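Local coordinates for peptide ABC transporter, peptide-binding protein (Thermus thermophilus, PDB 2D5W) that binds oligopeptides, here caught with a bound pentapeptide, and probably delivers them to an ABC transporter for uptake, at residues 28-33 with 441-446; 353-358 with 509-514; 449-452 with 458-461; 477-482 with 541-546. All coordinates share one frame; numbering follows the deposited sequence.

Interaction 1. Residues 28-33 with 441-446; sequences SNQAIK and APSAVV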
loop_
_atom_site.group_PDB
_atom_site.type_symbol
_atom_site.label_atom_id
_atom_site.label_comp_id
_atom_site.label_asym_id
_atom_site.label_seq_id
_atom_site.Cartn_x
_atom_site.Cartn_y
_atom_site.Cartn_z
ATOM N N SER A 28 10.235 -0.989 -2.720
ATOM C CA SER A 28 8.991 -1.736 -2.605
ATOM C C SER A 28 8.075 -1.126 -1.566
ATOM O O SER A 28 8.493 -0.829 -0.442
ATOM C CB SER A 28 9.229 -3.192 -2.217
ATOM O OG SER A 28 7.979 -3.803 -1.925
ATOM N N ASN A 29 6.821 -0.943 -1.951
ATOM C CA ASN A 29 5.818 -0.417 -1.049
ATOM C C ASN A 29 4.706 -1.465 -0.928
ATOM O O ASN A 29 3.554 -1.145 -0.651
ATOM C CB ASN A 29 5.270 0.910 -1.575
ATOM C CG ASN A 29 4.364 1.589 -0.580
ATOM O OD1 ASN A 29 4.615 1.554 0.623
ATOM N ND2 ASN A 29 3.310 2.224 -1.076
ATOM N N GLN A 30 5.071 -2.726 -1.139
ATOM C CA GLN A 30 4.128 -3.838 -1.039
ATOM C C GLN A 30 3.439 -3.866 0.314
ATOM O O GLN A 30 4.077 -3.673 1.353
ATOM C CB GLN A 30 4.856 -5.169 -1.192
ATOM C CG GLN A 30 5.323 -5.521 -2.581
ATOM C CD GLN A 30 6.357 -6.621 -2.530
ATOM O OE1 GLN A 30 7.503 -6.390 -2.143
ATOM N NE2 GLN A 30 5.956 -7.832 -2.892
ATOM N N ALA A 31 2.141 -4.135 0.304
ATOM C CA ALA A 31 1.390 -4.239 1.541
ATOM C C ALA A 31 1.977 -5.347 2.422
ATOM O O ALA A 31 2.066 -5.188 3.638
ATOM C CB ALA A 31 -0.078 -4.531 1.241
ATOM N N ILE A 32 2.393 -6.460 1.822
ATOM C CA ILE A 32 2.933 -7.552 2.628
ATOM C C ILE A 32 4.215 -7.128 3.341
ATOM O O ILE A 32 4.455 -7.522 4.486
ATOM C CB ILE A 32 3.168 -8.851 1.777
ATOM C CG1 ILE A 32 3.666 -9.988 2.681
ATOM C CG2 ILE A 32 4.162 -8.593 0.654
ATOM C CD1 ILE A 32 2.719 -10.365 3.803
ATOM N N LYS A 33 5.030 -6.314 2.678
ATOM C CA LYS A 33 6.268 -5.823 3.275
ATOM C C LYS A 33 5.954 -4.956 4.503
ATOM O O LYS A 33 6.559 -5.115 5.561
ATOM C CB LYS A 33 7.048 -5.025 2.227
ATOM C CG LYS A 33 8.331 -4.363 2.712
ATOM C CD LYS A 33 9.069 -3.768 1.517
ATOM C CE LYS A 33 10.265 -2.921 1.912
ATOM N NZ LYS A 33 9.884 -1.509 2.195
ATOM N N ALA A 441 3.215 -11.762 -13.371
ATOM C CA ALA A 441 4.448 -12.070 -12.658
ATOM C C ALA A 441 4.165 -11.957 -11.164
ATOM O O ALA A 441 3.119 -11.450 -10.762
ATOM C CB ALA A 441 5.559 -11.100 -13.076
ATOM N N PRO A 442 5.088 -12.431 -10.318
ATOM C CA PRO A 442 4.876 -12.353 -8.868
ATOM C C PRO A 442 4.807 -10.926 -8.334
ATOM O O PRO A 442 5.329 -9.989 -8.946
ATOM C CB PRO A 442 6.088 -13.091 -8.294
ATOM C CG PRO A 442 6.503 -14.016 -9.394
ATOM C CD PRO A 442 6.326 -13.169 -10.627
ATOM N N SER A 443 4.163 -10.785 -7.181
ATOM C CA SER A 443 4.041 -9.512 -6.486
ATOM C C SER A 443 5.427 -8.884 -6.303
ATOM O O SER A 443 5.607 -7.684 -6.509
ATOM C CB SER A 443 3.379 -9.757 -5.123
ATOM O OG SER A 443 3.532 -8.656 -4.245
ATOM N N ALA A 444 6.404 -9.708 -5.929
ATOM C CA ALA A 444 7.770 -9.234 -5.704
ATOM C C ALA A 444 8.406 -8.644 -6.960
ATOM O O ALA A 444 9.402 -7.922 -6.876
ATOM C CB ALA A 444 8.630 -10.370 -5.164
ATOM N N VAL A 445 7.837 -8.961 -8.118
ATOM C CA VAL A 445 8.334 -8.444 -9.388
ATOM C C VAL A 445 7.526 -7.236 -9.866
ATOM O O VAL A 445 8.083 -6.165 -10.100
ATOM C CB VAL A 445 8.293 -9.530 -10.495
ATOM C CG1 VAL A 445 8.644 -8.914 -11.846
ATOM C CG2 VAL A 445 9.277 -10.643 -10.168
ATOM N N VAL A 446 6.210 -7.393 -9.982
ATOM C CA VAL A 446 5.384 -6.303 -10.494
ATOM C C VAL A 446 5.249 -5.086 -9.591
ATOM O O VAL A 446 4.977 -3.985 -10.072
ATOM C CB VAL A 446 3.963 -6.795 -10.895
ATOM C CG1 VAL A 446 4.076 -7.896 -11.939
ATOM C CG2 VAL A 446 3.192 -7.280 -9.674
#

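Interaction 2. Residues 353-358 with 509-514; sequences HTWIAP and DEFDRL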
loop_
_atom_site.group_PDB
_atom_site.type_symbol
_atom_site.label_atom_id
_atom_site.label_comp_id
_atom_site.label_asym_id
_atom_site.label_seq_id
_atom_site.Cartn_x
_atom_site.Cartn_y
_atom_site.Cartn_z
ATOM N N HIS A 353 -16.963 2.524 -8.283
ATOM C CA HIS A 353 -17.095 3.530 -9.337
ATOM C C HIS A 353 -16.169 4.714 -9.086
ATOM O O HIS A 353 -16.083 5.636 -9.900
ATOM C CB HIS A 353 -18.542 4.016 -9.401
ATOM C CG HIS A 353 -19.531 2.912 -9.597
ATOM N ND1 HIS A 353 -19.657 2.230 -10.788
ATOM C CD2 HIS A 353 -20.410 2.342 -8.742
ATOM C CE1 HIS A 353 -20.571 1.285 -10.656
ATOM N NE2 HIS A 353 -21.043 1.331 -9.423
ATOM N N THR A 354 -15.486 4.676 -7.945
ATOM C CA THR A 354 -14.547 5.714 -7.534
ATOM C C THR A 354 -13.367 5.014 -6.848
ATOM O O THR A 354 -13.406 3.797 -6.667
ATOM C CB THR A 354 -15.238 6.721 -6.586
ATOM O OG1 THR A 354 -14.306 7.731 -6.197
ATOM C CG2 THR A 354 -15.786 6.021 -5.354
ATOM N N TRP A 355 -12.325 5.757 -6.474
ATOM C CA TRP A 355 -11.145 5.147 -5.850
ATOM C C TRP A 355 -11.150 5.132 -4.329
ATOM O O TRP A 355 -10.319 4.457 -3.718
ATOM C CB TRP A 355 -9.862 5.834 -6.350
ATOM C CG TRP A 355 -9.488 7.098 -5.610
ATOM C CD1 TRP A 355 -8.681 7.199 -4.509
ATOM C CD2 TRP A 355 -9.944 8.427 -5.894
ATOM N NE1 TRP A 355 -8.611 8.506 -4.090
ATOM C CE2 TRP A 355 -9.377 9.281 -4.920
ATOM C CE3 TRP A 355 -10.779 8.980 -6.873
ATOM C CZ2 TRP A 355 -9.620 10.658 -4.898
ATOM C CZ3 TRP A 355 -11.019 10.351 -6.851
ATOM C CH2 TRP A 355 -10.443 11.172 -5.867
ATOM N N ILE A 356 -12.082 5.863 -3.722
ATOM C CA ILE A 356 -12.183 5.932 -2.266
ATOM C C ILE A 356 -13.235 4.941 -1.770
ATOM O O ILE A 356 -14.397 5.016 -2.163
ATOM C CB ILE A 356 -12.561 7.364 -1.810
ATOM C CG1 ILE A 356 -11.480 8.350 -2.263
ATOM C CG2 ILE A 356 -12.729 7.403 -0.296
ATOM C CD1 ILE A 356 -11.767 9.800 -1.909
ATOM N N ALA A 357 -12.827 4.014 -0.907
ATOM C CA ALA A 357 -13.734 2.998 -0.380
ATOM C C ALA A 357 -14.773 3.568 0.582
ATOM O O ALA A 357 -14.525 4.566 1.261
ATOM C CB ALA A 357 -12.932 1.897 0.312
ATOM N N PRO A 358 -15.954 2.932 0.652
ATOM C CA PRO A 358 -17.043 3.369 1.531
ATOM C C PRO A 358 -16.671 3.532 3.007
ATOM O O PRO A 358 -17.283 4.336 3.710
ATOM C CB PRO A 358 -18.107 2.297 1.317
ATOM C CG PRO A 358 -17.914 1.934 -0.121
ATOM C CD PRO A 358 -16.406 1.847 -0.239
ATOM N N ASP A 509 -5.952 19.403 -14.198
ATOM C CA ASP A 509 -5.693 20.557 -13.350
ATOM C C ASP A 509 -6.795 20.885 -12.359
ATOM O O ASP A 509 -6.509 21.321 -11.243
ATOM C CB ASP A 509 -5.355 21.780 -14.207
ATOM C CG ASP A 509 -4.045 21.612 -14.959
ATOM O OD1 ASP A 509 -3.250 20.724 -14.585
ATOM O OD2 ASP A 509 -3.802 22.372 -15.920
ATOM N N GLU A 510 -8.050 20.674 -12.746
ATOM C CA GLU A 510 -9.150 20.959 -11.835
ATOM C C GLU A 510 -9.128 19.959 -10.681
ATOM O O GLU A 510 -9.367 20.319 -9.529
ATOM C CB GLU A 510 -10.490 20.903 -12.575
ATOM C CG GLU A 510 -11.686 21.262 -11.705
ATOM C CD GLU A 510 -12.956 21.469 -12.510
ATOM O OE1 GLU A 510 -13.347 20.554 -13.264
ATOM O OE2 GLU A 510 -13.565 22.553 -12.388
ATOM N N PHE A 511 -8.830 18.702 -10.995
ATOM C CA PHE A 511 -8.743 17.665 -9.973
ATOM C C PHE A 511 -7.635 18.050 -8.984
ATOM O O PHE A 511 -7.808 17.943 -7.769
ATOM C CB PHE A 511 -8.409 16.319 -10.619
ATOM C CG PHE A 511 -8.312 15.178 -9.640
ATOM C CD1 PHE A 511 -9.430 14.412 -9.320
ATOM C CD2 PHE A 511 -7.098 14.874 -9.038
ATOM C CE1 PHE A 511 -9.339 13.354 -8.414
ATOM C CE2 PHE A 511 -6.992 13.823 -8.132
ATOM C CZ PHE A 511 -8.116 13.062 -7.820
ATOM N N ASP A 512 -6.497 18.500 -9.510
ATOM C CA ASP A 512 -5.382 18.896 -8.652
ATOM C C ASP A 512 -5.760 20.065 -7.752
ATOM O O ASP A 512 -5.392 20.099 -6.579
ATOM C CB ASP A 512 -4.154 19.278 -9.488
ATOM C CG ASP A 512 -3.486 18.078 -10.135
ATOM O OD1 ASP A 512 -3.935 16.938 -9.892
ATOM O OD2 ASP A 512 -2.507 18.269 -10.884
ATOM N N ARG A 513 -6.499 21.025 -8.297
ATOM C CA ARG A 513 -6.908 22.184 -7.517
ATOM C C ARG A 513 -7.840 21.790 -6.377
ATOM O O ARG A 513 -7.659 22.215 -5.234
ATOM C CB ARG A 513 -7.606 23.203 -8.418
ATOM C CG ARG A 513 -7.817 24.557 -7.767
ATOM C CD ARG A 513 -8.515 25.532 -8.707
ATOM N NE ARG A 513 -7.830 25.653 -9.992
ATOM C CZ ARG A 513 -8.026 24.840 -11.027
ATOM N NH1 ARG A 513 -7.354 25.024 -12.155
ATOM N NH2 ARG A 513 -8.904 23.849 -10.941
ATOM N N LEU A 514 -8.838 20.973 -6.690
ATOM C CA LEU A 514 -9.808 20.532 -5.697
ATOM C C LEU A 514 -9.177 19.727 -4.569
ATOM O O LEU A 514 -9.431 19.996 -3.396
ATOM C CB LEU A 514 -10.906 19.707 -6.371
ATOM C CG LEU A 514 -11.853 20.486 -7.289
ATOM C CD1 LEU A 514 -12.616 19.509 -8.172
ATOM C CD2 LEU A 514 -12.812 21.333 -6.462
#

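Interaction 3. Residues 449-452 with 458-461; sequences DEFI and CKWT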
loop_
_atom_site.group_PDB
_atom_site.type_symbol
_atom_site.label_atom_id
_atom_site.label_comp_id
_atom_site.label_asym_id
_atom_site.label_seq_id
_atom_site.Cartn_x
_atom_site.Cartn_y
_atom_site.Cartn_z
ATOM N N ASP A 449 9.773 -1.091 -7.695
ATOM C CA ASP A 449 9.831 0.206 -8.357
ATOM C C ASP A 449 10.136 0.166 -9.848
ATOM O O ASP A 449 9.481 0.853 -10.637
ATOM C CB ASP A 449 10.838 1.139 -7.651
ATOM C CG ASP A 449 12.278 0.611 -7.657
ATOM O OD1 ASP A 449 13.183 1.422 -7.347
ATOM O OD2 ASP A 449 12.525 -0.579 -7.948
ATOM N N GLU A 450 11.112 -0.649 -10.238
ATOM C CA GLU A 450 11.518 -0.729 -11.630
ATOM C C GLU A 450 10.446 -1.234 -12.576
ATOM O O GLU A 450 10.628 -1.209 -13.793
ATOM C CB GLU A 450 12.798 -1.556 -11.761
ATOM C CG GLU A 450 13.957 -0.950 -10.982
ATOM C CD GLU A 450 15.315 -1.359 -11.514
ATOM O OE1 GLU A 450 15.564 -2.574 -11.648
ATOM O OE2 GLU A 450 16.135 -0.457 -11.793
ATOM N N PHE A 451 9.329 -1.702 -12.028
ATOM C CA PHE A 451 8.225 -2.127 -12.875
ATOM C C PHE A 451 7.046 -1.173 -12.697
ATOM O O PHE A 451 6.742 -0.381 -13.587
ATOM C CB PHE A 451 7.756 -3.551 -12.563
ATOM C CG PHE A 451 6.745 -4.073 -13.557
ATOM C CD1 PHE A 451 7.156 -4.577 -14.787
ATOM C CD2 PHE A 451 5.382 -4.004 -13.289
ATOM C CE1 PHE A 451 6.226 -5.003 -15.737
ATOM C CE2 PHE A 451 4.443 -4.429 -14.236
ATOM C CZ PHE A 451 4.868 -4.928 -15.458
ATOM N N ILE A 452 6.407 -1.221 -11.533
ATOM C CA ILE A 452 5.229 -0.395 -11.290
ATOM C C ILE A 452 5.427 1.109 -11.477
ATOM O O ILE A 452 4.541 1.784 -12.008
ATOM C CB ILE A 452 4.630 -0.690 -9.877
ATOM C CG1 ILE A 452 3.325 0.088 -9.681
ATOM C CG2 ILE A 452 5.628 -0.345 -8.790
ATOM C CD1 ILE A 452 2.499 -0.404 -8.501
ATOM N N CYS A 458 7.717 2.941 -20.430
ATOM C CA CYS A 458 6.977 1.900 -21.135
ATOM C C CYS A 458 7.253 0.467 -20.655
ATOM O O CYS A 458 7.191 -0.481 -21.439
ATOM C CB CYS A 458 7.221 2.021 -22.652
ATOM S SG CYS A 458 7.362 3.741 -23.259
ATOM N N LYS A 459 7.535 0.308 -19.361
ATOM C CA LYS A 459 7.793 -1.016 -18.790
ATOM C C LYS A 459 6.533 -1.877 -18.878
ATOM O O LYS A 459 6.616 -3.076 -19.136
ATOM C CB LYS A 459 8.277 -0.894 -17.345
ATOM C CG LYS A 459 9.753 -0.538 -17.222
ATOM C CD LYS A 459 10.647 -1.657 -17.752
ATOM C CE LYS A 459 10.468 -2.946 -16.959
ATOM N NZ LYS A 459 11.376 -4.035 -17.425
ATOM N N TRP A 460 5.378 -1.275 -18.604
ATOM C CA TRP A 460 4.098 -1.957 -18.776
ATOM C C TRP A 460 3.374 -0.964 -19.682
ATOM O O TRP A 460 3.469 0.249 -19.484
ATOM C CB TRP A 460 3.361 -2.243 -17.454
ATOM C CG TRP A 460 3.209 -1.132 -16.478
ATOM C CD1 TRP A 460 4.114 -0.729 -15.536
ATOM C CD2 TRP A 460 2.042 -0.330 -16.282
ATOM N NE1 TRP A 460 3.577 0.271 -14.763
ATOM C CE2 TRP A 460 2.305 0.536 -15.200
ATOM C CE3 TRP A 460 0.793 -0.260 -16.917
ATOM C CZ2 TRP A 460 1.364 1.463 -14.738
ATOM C CZ3 TRP A 460 -0.139 0.661 -16.458
ATOM C CH2 TRP A 460 0.152 1.510 -15.381
ATOM N N THR A 461 2.672 -1.481 -20.686
ATOM C CA THR A 461 2.061 -0.638 -21.708
ATOM C C THR A 461 0.555 -0.639 -21.895
ATOM O O THR A 461 0.059 -0.081 -22.878
ATOM C CB THR A 461 2.660 -0.997 -23.070
ATOM O OG1 THR A 461 2.371 -2.373 -23.352
ATOM C CG2 THR A 461 4.172 -0.797 -23.060
#

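Interaction 4. Residues 477-482 with 541-546; sequences SLFQYK and ELPALP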
loop_
_atom_site.group_PDB
_atom_site.type_symbol
_atom_site.label_atom_id
_atom_site.label_comp_id
_atom_site.label_asym_id
_atom_site.label_seq_id
_atom_site.Cartn_x
_atom_site.Cartn_y
_atom_site.Cartn_z
ATOM N N SER A 477 -3.691 11.867 -3.971
ATOM C CA SER A 477 -2.379 11.896 -4.617
ATOM C C SER A 477 -2.147 10.789 -5.644
ATOM O O SER A 477 -1.279 10.921 -6.501
ATOM C CB SER A 477 -1.258 11.884 -3.570
ATOM O OG SER A 477 -1.262 10.694 -2.812
ATOM N N LEU A 478 -2.908 9.701 -5.564
ATOM C CA LEU A 478 -2.770 8.625 -6.545
ATOM C C LEU A 478 -3.110 9.146 -7.937
ATOM O O LEU A 478 -2.686 8.579 -8.945
ATOM C CB LEU A 478 -3.720 7.465 -6.223
ATOM C CG LEU A 478 -3.346 6.515 -5.084
ATOM C CD1 LEU A 478 -4.450 5.484 -4.904
ATOM C CD2 LEU A 478 -2.025 5.825 -5.401
ATOM N N PHE A 479 -3.879 10.231 -7.988
ATOM C CA PHE A 479 -4.302 10.786 -9.262
ATOM C C PHE A 479 -3.982 12.248 -9.499
ATOM O O PHE A 479 -4.479 12.848 -10.448
ATOM C CB PHE A 479 -5.794 10.513 -9.452
ATOM C CG PHE A 479 -6.109 9.051 -9.494
ATOM C CD1 PHE A 479 -6.639 8.398 -8.387
ATOM C CD2 PHE A 479 -5.776 8.302 -10.616
ATOM C CE1 PHE A 479 -6.823 7.018 -8.399
ATOM C CE2 PHE A 479 -5.955 6.926 -10.636
ATOM C CZ PHE A 479 -6.478 6.284 -9.525
ATOM N N GLN A 480 -3.142 12.828 -8.652
ATOM C CA GLN A 480 -2.752 14.218 -8.839
ATOM C C GLN A 480 -1.555 14.276 -9.764
ATOM O O GLN A 480 -0.694 13.393 -9.740
ATOM C CB GLN A 480 -2.314 14.860 -7.527
ATOM C CG GLN A 480 -3.386 15.087 -6.503
ATOM C CD GLN A 480 -2.812 15.692 -5.243
ATOM O OE1 GLN A 480 -1.798 15.219 -4.730
ATOM N NE2 GLN A 480 -3.454 16.736 -4.734
ATOM N N TYR A 481 -1.495 15.309 -10.593
ATOM C CA TYR A 481 -0.330 15.488 -11.438
ATOM C C TYR A 481 0.632 16.268 -10.546
ATOM O O TYR A 481 1.814 15.940 -10.439
ATOM C CB TYR A 481 -0.665 16.309 -12.682
ATOM C CG TYR A 481 0.568 16.862 -13.359
ATOM C CD1 TYR A 481 1.476 16.022 -14.004
ATOM C CD2 TYR A 481 0.851 18.227 -13.311
ATOM C CE1 TYR A 481 2.641 16.533 -14.585
ATOM C CE2 TYR A 481 2.007 18.745 -13.884
ATOM C CZ TYR A 481 2.897 17.895 -14.517
ATOM O OH TYR A 481 4.040 18.406 -15.087
ATOM N N LYS A 482 0.102 17.287 -9.879
ATOM C CA LYS A 482 0.898 18.116 -8.988
ATOM C C LYS A 482 0.075 18.605 -7.805
ATOM O O LYS A 482 -1.104 18.932 -7.950
ATOM C CB LYS A 482 1.439 19.327 -9.754
ATOM C CG LYS A 482 2.248 20.304 -8.908
ATOM C CD LYS A 482 2.574 21.574 -9.683
ATOM C CE LYS A 482 3.367 21.276 -10.947
ATOM N NZ LYS A 482 3.649 22.514 -11.725
ATOM N N GLU A 541 -13.426 10.958 -16.419
ATOM C CA GLU A 541 -12.175 10.709 -17.128
ATOM C C GLU A 541 -11.608 9.289 -17.029
ATOM O O GLU A 541 -10.825 8.875 -17.887
ATOM C CB GLU A 541 -11.126 11.709 -16.638
ATOM C CG GLU A 541 -11.571 13.163 -16.736
ATOM C CD GLU A 541 -11.036 13.855 -17.970
ATOM O OE1 GLU A 541 -11.214 13.322 -19.084
ATOM O OE2 GLU A 541 -10.434 14.939 -17.823
ATOM N N LEU A 542 -11.987 8.557 -15.985
ATOM C CA LEU A 542 -11.507 7.188 -15.774
ATOM C C LEU A 542 -9.998 7.002 -15.968
ATOM O O LEU A 542 -9.560 6.219 -16.816
ATOM C CB LEU A 542 -12.253 6.208 -16.686
ATOM C CG LEU A 542 -13.747 6.002 -16.430
ATOM C CD1 LEU A 542 -14.292 5.050 -17.483
ATOM C CD2 LEU A 542 -13.977 5.449 -15.028
ATOM N N PRO A 543 -9.176 7.719 -15.182
ATOM C CA PRO A 543 -7.723 7.561 -15.333
ATOM C C PRO A 543 -7.306 6.118 -15.033
ATOM O O PRO A 543 -6.268 5.649 -15.493
ATOM C CB PRO A 543 -7.155 8.577 -14.344
ATOM C CG PRO A 543 -8.244 8.730 -13.323
ATOM C CD PRO A 543 -9.502 8.720 -14.151
ATOM N N ALA A 544 -8.126 5.433 -14.243
ATOM C CA ALA A 544 -7.927 4.024 -13.915
ATOM C C ALA A 544 -9.335 3.442 -13.943
ATOM O O ALA A 544 -10.312 4.180 -13.808
ATOM C CB ALA A 544 -7.311 3.859 -12.530
ATOM N N LEU A 545 -9.449 2.132 -14.128
ATOM C CA LEU A 545 -10.759 1.500 -14.174
ATOM C C LEU A 545 -11.073 0.889 -12.819
ATOM O O LEU A 545 -10.387 -0.030 -12.369
ATOM C CB LEU A 545 -10.789 0.417 -15.255
ATOM C CG LEU A 545 -10.273 0.834 -16.637
ATOM C CD1 LEU A 545 -10.438 -0.320 -17.614
ATOM C CD2 LEU A 545 -11.034 2.055 -17.131
ATOM N N PRO A 546 -12.104 1.406 -12.137
ATOM C CA PRO A 546 -12.447 0.848 -10.827
ATOM C C PRO A 546 -13.151 -0.492 -11.000
ATOM O O PRO A 546 -14.003 -0.632 -11.878
ATOM C CB PRO A 546 -13.360 1.917 -10.235
ATOM C CG PRO A 546 -14.105 2.415 -11.452
ATOM C CD PRO A 546 -13.029 2.493 -12.520
#

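Interaction 1. Residues 28-33 with 441-446
Gln30 NE2 gives one N-H to Ser443 OG, 2.9 Å away, and also bonds Glu15 O. The bond to the serine is nearly straight (159°), and OG lies close to the plane of the amide. Gln30 occupies the N-cap position before helix 31-40, and it closes an ST turn: Ser28 OG accepts from Gln30 N at 3.2 Å. The same Ser28 hydroxyl then donates to Gln30 OE1 at 2.6 Å, approaching in the carbonyl plane on a lone pair, while Arg17 N bonds that oxygen too. Both ends of the amide are therefore engaged, which fixes its flip: oxygen toward the serine turn, nitrogen toward Ser443. With CG anti to the carbonyl carbon (chi1 -73°) and CD carried onward at chi2 163°, the chain reaches across to the first turn of helix 443-446. A glutamine suits this buried place because it both donates and accepts without bringing in a charge. Ser443 OG is likewise used twice, accepting from Gln30 and bonding Gln14 OE1. Ala444 CB packs beside the amide, 4.3 Å from Gln30 NE2. The contact borders the ligand site of this solute-binding protein: the backbone of Ala31 hydrogen-bonds the bound peptide, and Asn29 packs on the peptide backbone. The extended side chain of Lys33 runs alongside its own segment; NZ is salt-bridged to Asp22 and donates to Ser28 O at 3.1 Å.

Interaction 2. Residues 353-358 with 509-514
Phe511 holds CG anti to its backbone N (chi1 -179°), which sends the ring straight out from helix 509-518, and Trp355 answers with CG set between its backbone N and carbonyl carbon (chi1 84°), so that the indole leaves the loop between helices 337-345 and 374-383 toward that helix. The two side chains come from opposite directions and meet at their far ends. Trp355 CH2 is 3.5 Å from Phe511 CE1 and 3.6 Å from Phe511 CZ, the tryptophan carbons lying near the plane of the phenyl ring at its edge. The planes are inclined by 59° and the phenyl and the six-membered indole ring have centroids 5.5 Å apart, an oblique meeting. The CA atoms stand 13.4 Å apart, and two long, flat side chains bridge that distance. Ile356 CG1 covers part of one face of the indole, and Trp355 also touches Trp303 and Trp538 and meets Phe479 edge-to-face. Trp355 NE1 is hydrogen-bonded to Glu474, while Phe511 meets Trp506 edge-to-face. The chemistry is thus divided: the indole's one polar group is satisfied elsewhere, and what joins loop to helix is hydrocarbon packing, which depends on close fit and burial more than on direction.

Interaction 3. Residues 449-452 with 458-461
Lys459, next to the disulfide-bonded Cys458, begins the contact by curling its chain round the carbonyl of Glu450. Its CG lies 3.6 Å from Glu450 O, and bends at chi2 and chi3 fold the chain back so that Lys459 CE is also 3.6 Å from it; the aliphatic part packs on the carbonyl, on an exposed side of the contact. Trp460 comes next and carries the buried half. Its indole nitrogen NE1 donates to Ile452 O at 3.3 Å, nearly straight (165°). The oxygen lies in the indole plane, yet the donor stands above the plane of the carbonyl. Beside it, CD1 approaches Phe451 O at 3.3 Å, so the edge of the indole faces the carbonyls at the end of helix 449-452. Trp460 CB also packs against Phe451 CZ at 3.7 Å, and CD1 lies over one phenyl face near its rim. The ring planes are inclined by 30° and slid apart, with little overlap. A tryptophan suits this place by combining a donor with a broad apolar surface. After it, Thr461 N bonds Glu408. The unit sits beside the mixed sheet that holds strands 401-410 and 463-469: Phe451 touches Val410, Ile452 rests on strand 463-469, and the disulfide ties the loop to Cys314, just before helix 315-320.

Interaction 4. Residues 477-482 with 541-546
The phenyl ring of Phe479 meets Pro543 CG and Ala544 CB obliquely, and it pairs edge-to-face with both Trp355 and Trp538. Pro543 CG lies 3.7 Å from Phe479 CD2, the proline crossing the phenylalanine side chain at about a right angle. One position further round the ring, Ala544 CB touches Phe479 CE2 at 3.9 Å and Phe479 CZ at 4.0 Å. Phe479 keeps CG anti to its carbonyl carbon (chi1 -62°), which turns the ring from the loop toward the two small apolar residues. Each suits its place: the compact proline ring gives a firm CH surface, and the small alanine methyl lets the backbone come close to the ring while also resting on Trp303. The backbone can turn here because Leu542, just after helix 524-541, takes positive phi (46°) and ends the helical run. Pro543 O is bonded by Lys310 NZ, so the polar part of this turn is also held. On the loop side, Leu478 packs on a polar side chain of the bound peptide. Phe479, from the loop after strand 463-469, thus packs on the junction between helix 524-541 and strand 544-557 of the mixed sheet, as part of an aromatic cluster in this solute-binding protein fold.

Overall arrangement
From the N terminus, residues 28-33 open the longest loop, which interaction 1 closes at 441-446, next to the bound peptide. Residues 353-358 lie inside that loop, but their partner 509-514 lies beyond it, so interactions 1 and 2 cross. Interaction 3 is a short closure nested inside the loop of interaction 2; it touches interaction 1 where helix 443-446 gives way to helix 449-452. Residues 477-482 open interaction 4 before interaction 2 closes, and it closes at 541-546 afterwards, so these cross too; Asp512 probably joins them by hydrogen bonds to Tyr481 N and Lys482 N. One pair runs from helix 31-40 through helices 443-446 and 449-452; the other unites loops with helix 509-518 and strand 544-557.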